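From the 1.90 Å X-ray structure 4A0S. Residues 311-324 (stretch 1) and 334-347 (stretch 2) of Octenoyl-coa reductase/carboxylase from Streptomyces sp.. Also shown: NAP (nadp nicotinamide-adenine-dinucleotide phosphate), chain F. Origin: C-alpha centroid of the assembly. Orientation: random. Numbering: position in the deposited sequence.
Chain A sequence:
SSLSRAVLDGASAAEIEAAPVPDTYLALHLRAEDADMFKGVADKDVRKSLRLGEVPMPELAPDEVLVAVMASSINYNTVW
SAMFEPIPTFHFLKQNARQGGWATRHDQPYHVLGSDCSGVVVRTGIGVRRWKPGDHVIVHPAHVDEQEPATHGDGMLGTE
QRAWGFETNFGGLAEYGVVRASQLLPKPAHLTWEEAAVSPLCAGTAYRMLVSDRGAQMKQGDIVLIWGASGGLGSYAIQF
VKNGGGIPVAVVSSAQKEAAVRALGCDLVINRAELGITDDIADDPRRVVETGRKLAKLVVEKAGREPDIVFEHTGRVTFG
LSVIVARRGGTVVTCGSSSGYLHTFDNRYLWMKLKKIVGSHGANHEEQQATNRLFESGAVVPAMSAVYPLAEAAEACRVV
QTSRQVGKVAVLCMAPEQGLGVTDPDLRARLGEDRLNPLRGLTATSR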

# COMPACT_ATOMS: atom_id res chain seq x y z
N PHE A 311 8.00 -17.86 3.28
CA PHE A 311 7.69 -18.23 1.91
C PHE A 311 7.16 -19.65 1.96
O PHE A 311 7.91 -20.61 2.16
CB PHE A 311 8.97 -18.12 1.09
CG PHE A 311 8.78 -18.35 -0.38
CD1 PHE A 311 8.89 -19.63 -0.91
CD2 PHE A 311 8.53 -17.29 -1.23
CE1 PHE A 311 8.73 -19.85 -2.28
CE2 PHE A 311 8.38 -17.49 -2.60
CZ PHE A 311 8.46 -18.79 -3.12
N GLU A 312 5.84 -19.76 1.85
CA GLU A 312 5.15 -21.02 1.94
C GLU A 312 4.76 -21.62 0.61
O GLU A 312 4.55 -20.92 -0.38
CB GLU A 312 3.88 -20.85 2.78
CG GLU A 312 4.07 -21.27 4.18
CD GLU A 312 4.04 -22.78 4.32
OE1 GLU A 312 3.67 -23.46 3.35
OE2 GLU A 312 4.36 -23.27 5.41
N HIS A 313 4.64 -22.94 0.60
CA HIS A 313 4.11 -23.68 -0.54
C HIS A 313 4.13 -25.16 -0.20
O HIS A 313 3.49 -25.96 -0.85
CB HIS A 313 4.95 -23.43 -1.78
CG HIS A 313 6.40 -23.71 -1.58
ND1 HIS A 313 6.96 -24.94 -1.83
CD2 HIS A 313 7.40 -22.90 -1.17
CE1 HIS A 313 8.26 -24.88 -1.58
NE2 HIS A 313 8.55 -23.66 -1.17
N THR A 314 4.87 -25.49 0.85
CA THR A 314 5.01 -26.86 1.31
C THR A 314 3.72 -27.34 1.91
O THR A 314 3.46 -28.53 1.89
CB THR A 314 6.14 -27.00 2.33
OG1 THR A 314 6.28 -25.78 3.07
CG2 THR A 314 7.44 -27.30 1.61
N GLY A 315 2.94 -26.43 2.48
CA GLY A 315 1.54 -26.70 2.81
C GLY A 315 1.23 -26.99 4.25
O GLY A 315 1.87 -26.45 5.15
N ARG A 316 0.24 -27.87 4.45
CA ARG A 316 -0.32 -28.24 5.75
C ARG A 316 0.73 -28.56 6.81
O ARG A 316 0.64 -28.14 7.96
CB ARG A 316 -1.30 -29.41 5.53
CG ARG A 316 -1.51 -30.34 6.69
CD ARG A 316 -2.74 -31.22 6.48
NE ARG A 316 -3.10 -31.84 7.76
CZ ARG A 316 -3.88 -31.27 8.68
NH1 ARG A 316 -4.42 -30.08 8.48
NH2 ARG A 316 -4.13 -31.91 9.81
N VAL A 317 1.77 -29.27 6.40
CA VAL A 317 2.79 -29.76 7.32
C VAL A 317 3.55 -28.60 7.96
O VAL A 317 3.85 -28.64 9.15
CB VAL A 317 3.75 -30.72 6.59
CG1 VAL A 317 5.00 -30.94 7.40
CG2 VAL A 317 3.05 -32.04 6.36
N THR A 318 3.84 -27.58 7.17
CA THR A 318 4.67 -26.46 7.61
C THR A 318 3.87 -25.22 7.95
O THR A 318 4.39 -24.29 8.57
CB THR A 318 5.67 -26.07 6.51
OG1 THR A 318 4.96 -25.78 5.31
CG2 THR A 318 6.63 -27.21 6.25
N PHE A 319 2.62 -25.17 7.51
CA PHE A 319 1.92 -23.90 7.54
C PHE A 319 1.69 -23.37 8.95
O PHE A 319 1.82 -22.19 9.18
CB PHE A 319 0.61 -23.96 6.78
CG PHE A 319 -0.04 -22.62 6.63
CD1 PHE A 319 0.33 -21.78 5.60
CD2 PHE A 319 -0.99 -22.19 7.55
CE1 PHE A 319 -0.25 -20.53 5.46
CE2 PHE A 319 -1.57 -20.93 7.41
CZ PHE A 319 -1.19 -20.11 6.38
N GLY A 320 1.32 -24.26 9.87
CA GLY A 320 1.11 -23.89 11.26
C GLY A 320 2.38 -23.32 11.82
O GLY A 320 2.36 -22.35 12.56
N LEU A 321 3.51 -23.92 11.43
CA LEU A 321 4.82 -23.41 11.81
C LEU A 321 5.04 -22.02 11.22
O LEU A 321 5.46 -21.11 11.92
CB LEU A 321 5.91 -24.37 11.33
CG LEU A 321 5.76 -25.81 11.82
CD1 LEU A 321 6.60 -26.76 10.97
CD2 LEU A 321 6.17 -25.86 13.26
N SER A 322 4.71 -21.87 9.94
CA SER A 322 4.92 -20.62 9.20
C SER A 322 4.22 -19.47 9.90
O SER A 322 4.80 -18.39 10.06
CB SER A 322 4.43 -20.75 7.77
OG SER A 322 5.24 -21.67 7.08
N VAL A 323 2.99 -19.72 10.35
CA VAL A 323 2.22 -18.73 11.11
C VAL A 323 2.90 -18.39 12.43
O VAL A 323 2.97 -17.22 12.83
CB VAL A 323 0.76 -19.19 11.36
CG1 VAL A 323 0.07 -18.25 12.30
CG2 VAL A 323 0.01 -19.22 10.06
N ILE A 324 3.44 -19.39 13.10
CA ILE A 324 4.04 -19.16 14.41
C ILE A 324 5.36 -18.40 14.29
O ILE A 324 5.62 -17.45 15.03
CB ILE A 324 4.24 -20.48 15.18
CG1 ILE A 324 2.87 -21.05 15.56
CG2 ILE A 324 5.10 -20.24 16.44
CD1 ILE A 324 2.89 -22.50 15.92
N THR A 334 1.84 -17.60 0.61
CA THR A 334 1.71 -18.98 0.20
C THR A 334 1.15 -19.09 -1.21
O THR A 334 0.22 -18.36 -1.57
CB THR A 334 0.78 -19.78 1.14
OG1 THR A 334 0.63 -21.12 0.64
CG2 THR A 334 -0.60 -19.12 1.26
N CYS A 335 1.71 -20.01 -1.98
CA CYS A 335 1.23 -20.25 -3.34
C CYS A 335 0.97 -21.72 -3.58
O CYS A 335 0.80 -22.15 -4.73
CB CYS A 335 2.27 -19.78 -4.36
SG CYS A 335 3.81 -20.74 -4.34
N GLY A 336 0.92 -22.49 -2.51
CA GLY A 336 0.80 -23.92 -2.71
C GLY A 336 0.67 -24.65 -1.41
O GLY A 336 0.75 -24.07 -0.34
N SER A 337 0.46 -25.95 -1.54
CA SER A 337 0.24 -26.81 -0.41
C SER A 337 0.67 -28.22 -0.79
O SER A 337 -0.15 -29.13 -0.81
CB SER A 337 -1.24 -26.80 -0.03
OG SER A 337 -1.62 -25.57 0.51
N SER A 338 1.94 -28.41 -1.11
CA SER A 338 2.39 -29.71 -1.63
C SER A 338 2.06 -30.84 -0.66
O SER A 338 1.69 -31.92 -1.09
CB SER A 338 3.89 -29.72 -1.87
OG SER A 338 4.26 -28.67 -2.72
N SER A 339 2.19 -30.57 0.64
CA SER A 339 1.98 -31.59 1.65
C SER A 339 0.50 -31.76 1.99
O SER A 339 0.16 -32.58 2.80
CB SER A 339 2.75 -31.26 2.93
OG SER A 339 2.21 -30.11 3.53
N GLY A 340 -0.35 -30.95 1.37
CA GLY A 340 -1.78 -31.00 1.63
C GLY A 340 -2.34 -29.61 1.86
O GLY A 340 -1.76 -28.82 2.57
N TYR A 341 -3.50 -29.34 1.28
CA TYR A 341 -4.07 -27.98 1.31
C TYR A 341 -4.97 -27.67 2.50
O TYR A 341 -5.42 -26.54 2.65
CB TYR A 341 -4.82 -27.71 0.03
CG TYR A 341 -5.87 -28.74 -0.32
CD1 TYR A 341 -7.09 -28.80 0.36
CD2 TYR A 341 -5.65 -29.65 -1.35
CE1 TYR A 341 -8.05 -29.75 0.03
CE2 TYR A 341 -6.60 -30.58 -1.70
CZ TYR A 341 -7.79 -30.63 -1.01
OH TYR A 341 -8.71 -31.58 -1.37
N LEU A 342 -5.28 -28.67 3.32
CA LEU A 342 -6.08 -28.43 4.51
C LEU A 342 -5.16 -27.91 5.58
O LEU A 342 -4.60 -28.67 6.37
CB LEU A 342 -6.80 -29.71 4.96
CG LEU A 342 -7.89 -30.19 4.01
CD1 LEU A 342 -8.60 -31.42 4.55
CD2 LEU A 342 -8.86 -29.04 3.79
N HIS A 343 -4.98 -26.60 5.58
CA HIS A 343 -4.07 -25.98 6.52
C HIS A 343 -4.75 -25.83 7.85
O HIS A 343 -5.92 -25.48 7.89
CB HIS A 343 -3.66 -24.62 6.02
CG HIS A 343 -2.73 -24.66 4.85
ND1 HIS A 343 -2.02 -23.56 4.44
CD2 HIS A 343 -2.37 -25.68 4.03
CE1 HIS A 343 -1.27 -23.89 3.40
NE2 HIS A 343 -1.46 -25.17 3.14
N THR A 344 -4.02 -26.12 8.91
CA THR A 344 -4.41 -25.77 10.25
C THR A 344 -3.34 -24.91 10.87
O THR A 344 -2.14 -25.15 10.69
CB THR A 344 -4.65 -27.01 11.12
OG1 THR A 344 -5.68 -27.79 10.51
CG2 THR A 344 -5.08 -26.62 12.55
N PHE A 345 -3.78 -23.87 11.56
CA PHE A 345 -2.89 -22.97 12.22
C PHE A 345 -3.60 -22.41 13.44
O PHE A 345 -4.83 -22.42 13.53
CB PHE A 345 -2.43 -21.85 11.27
CG PHE A 345 -3.50 -20.85 10.95
CD1 PHE A 345 -4.41 -21.09 9.92
CD2 PHE A 345 -3.62 -19.67 11.68
CE1 PHE A 345 -5.42 -20.16 9.62
CE2 PHE A 345 -4.62 -18.74 11.38
CZ PHE A 345 -5.52 -18.99 10.35
N ASP A 346 -2.79 -21.91 14.36
CA ASP A 346 -3.28 -21.29 15.56
C ASP A 346 -3.47 -19.81 15.25
O ASP A 346 -2.51 -19.08 15.00
CB ASP A 346 -2.27 -21.52 16.68
CG ASP A 346 -2.76 -21.05 18.03
OD1 ASP A 346 -3.55 -20.09 18.12
OD2 ASP A 346 -2.32 -21.65 19.03
N ASN A 347 -4.72 -19.38 15.24
CA ASN A 347 -5.04 -18.01 14.84
C ASN A 347 -4.58 -16.98 15.85
O ASN A 347 -4.43 -15.81 15.51
CB ASN A 347 -6.53 -17.84 14.58
CG ASN A 347 -6.84 -16.53 13.85
OD1 ASN A 347 -6.17 -16.16 12.88
ND2 ASN A 347 -7.85 -15.82 14.32
PA NAP F . 9.55 -28.48 -6.37
O1A NAP F . 10.62 -27.95 -7.40
O2A NAP F . 9.33 -29.96 -6.32
O5B NAP F . 10.04 -28.00 -4.99
C5B NAP F . 9.17 -28.22 -3.89
C4B NAP F . 10.05 -28.28 -2.65
O4B NAP F . 9.15 -28.46 -1.55
C3B NAP F . 11.02 -29.48 -2.65
O3B NAP F . 12.32 -28.93 -2.74
C2B NAP F . 10.90 -30.07 -1.25
O2B NAP F . 11.78 -29.44 -0.33
C1B NAP F . 9.51 -29.73 -0.84
N9A NAP F . 8.61 -30.79 -1.35
C8A NAP F . 8.71 -31.54 -2.46
N7A NAP F . 7.66 -32.36 -2.57
C5A NAP F . 6.90 -32.12 -1.51
C6A NAP F . 5.72 -32.68 -1.07
N6A NAP F . 5.12 -33.62 -1.80
N1A NAP F . 5.20 -32.22 0.06
C2A NAP F . 5.78 -31.25 0.76
N3A NAP F . 6.92 -30.71 0.39
C4A NAP F . 7.49 -31.13 -0.75
O3 NAP F . 8.14 -27.77 -6.62
PN NAP F . 7.96 -26.18 -6.78
O1N NAP F . 8.02 -26.00 -8.34
O2N NAP F . 8.89 -25.36 -5.93
O5D NAP F . 6.43 -26.10 -6.32
C5D NAP F . 6.21 -26.28 -4.93
C4D NAP F . 4.73 -26.12 -4.74
O4D NAP F . 4.40 -24.78 -5.23
C3D NAP F . 3.90 -27.09 -5.59
O3D NAP F . 2.81 -27.45 -4.71
C2D NAP F . 3.42 -26.24 -6.75
O2D NAP F . 2.17 -26.73 -7.28
C1D NAP F . 3.17 -24.95 -6.00
N1N NAP F . 3.37 -23.88 -6.94
C2N NAP F . 2.38 -22.92 -7.01
C3N NAP F . 2.59 -21.91 -7.91
C7N NAP F . 1.53 -20.89 -7.98
O7N NAP F . 0.56 -20.88 -7.21
N7N NAP F . 1.70 -20.05 -8.97
C4N NAP F . 3.73 -21.84 -8.71
C5N NAP F . 4.73 -22.79 -8.65
C6N NAP F . 4.55 -23.82 -7.74
P2B NAP F . 12.02 -30.25 1.04
O1X NAP F . 13.37 -29.44 1.49
O2X NAP F . 10.83 -29.97 2.09
O3X NAP F . 12.21 -31.66 0.54
O HOH W 1 1.30 -23.10 2.02
O HOH W 2 6.42 -27.78 -1.77
O HOH W 3 -1.23 -26.36 8.52
O HOH W 4 0.02 -22.70 14.14

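Why does Glu 312 fold back on its own stretch? With chi1 at -98°, between wells, and chi3 near -11°, its carboxylate lies within reach of several donors. OE1 accepts from Gly 315 N at 3.2 Å, while OE2 takes the hydroxyls of Thr 318 (OG1, 2.6 Å) and Ser 322 (OG, 2.5 Å). Water 1 links OE1 to Thr 334 OG1, so the carboxylate also reaches stretch 2.

What does the p rotamer of Ser 339 achieve? It places OG between the two stretches, donating to Thr 314 O at 2.6 Å and accepting from Val 317 N at 3.0 Å. The hydroxyl thus ties a loop carbonyl to a nearby backbone amide. Gly 315 must be bare here: a CB would come within 2.9 Å of Ser 339 OG and 2.7 Å of Ser 337 CA.

How does Arg 316 reach the strand? Its first three chi angles are all t, and the extended chain carries NH1 to Leu 342 O, a short 2.5 Å hydrogen bond, with a weak one from NH1 to Thr 344 OG1 at 3.3 Å.

What sets the aromatic packing? Phe 319, chi1 t, lays CB over the face of the His 343 ring, 3.9 Å from its centroid, and turns its edge toward the face of Phe 345. Val 323 CG2 packs 3.8 Å from Phe 345 CB.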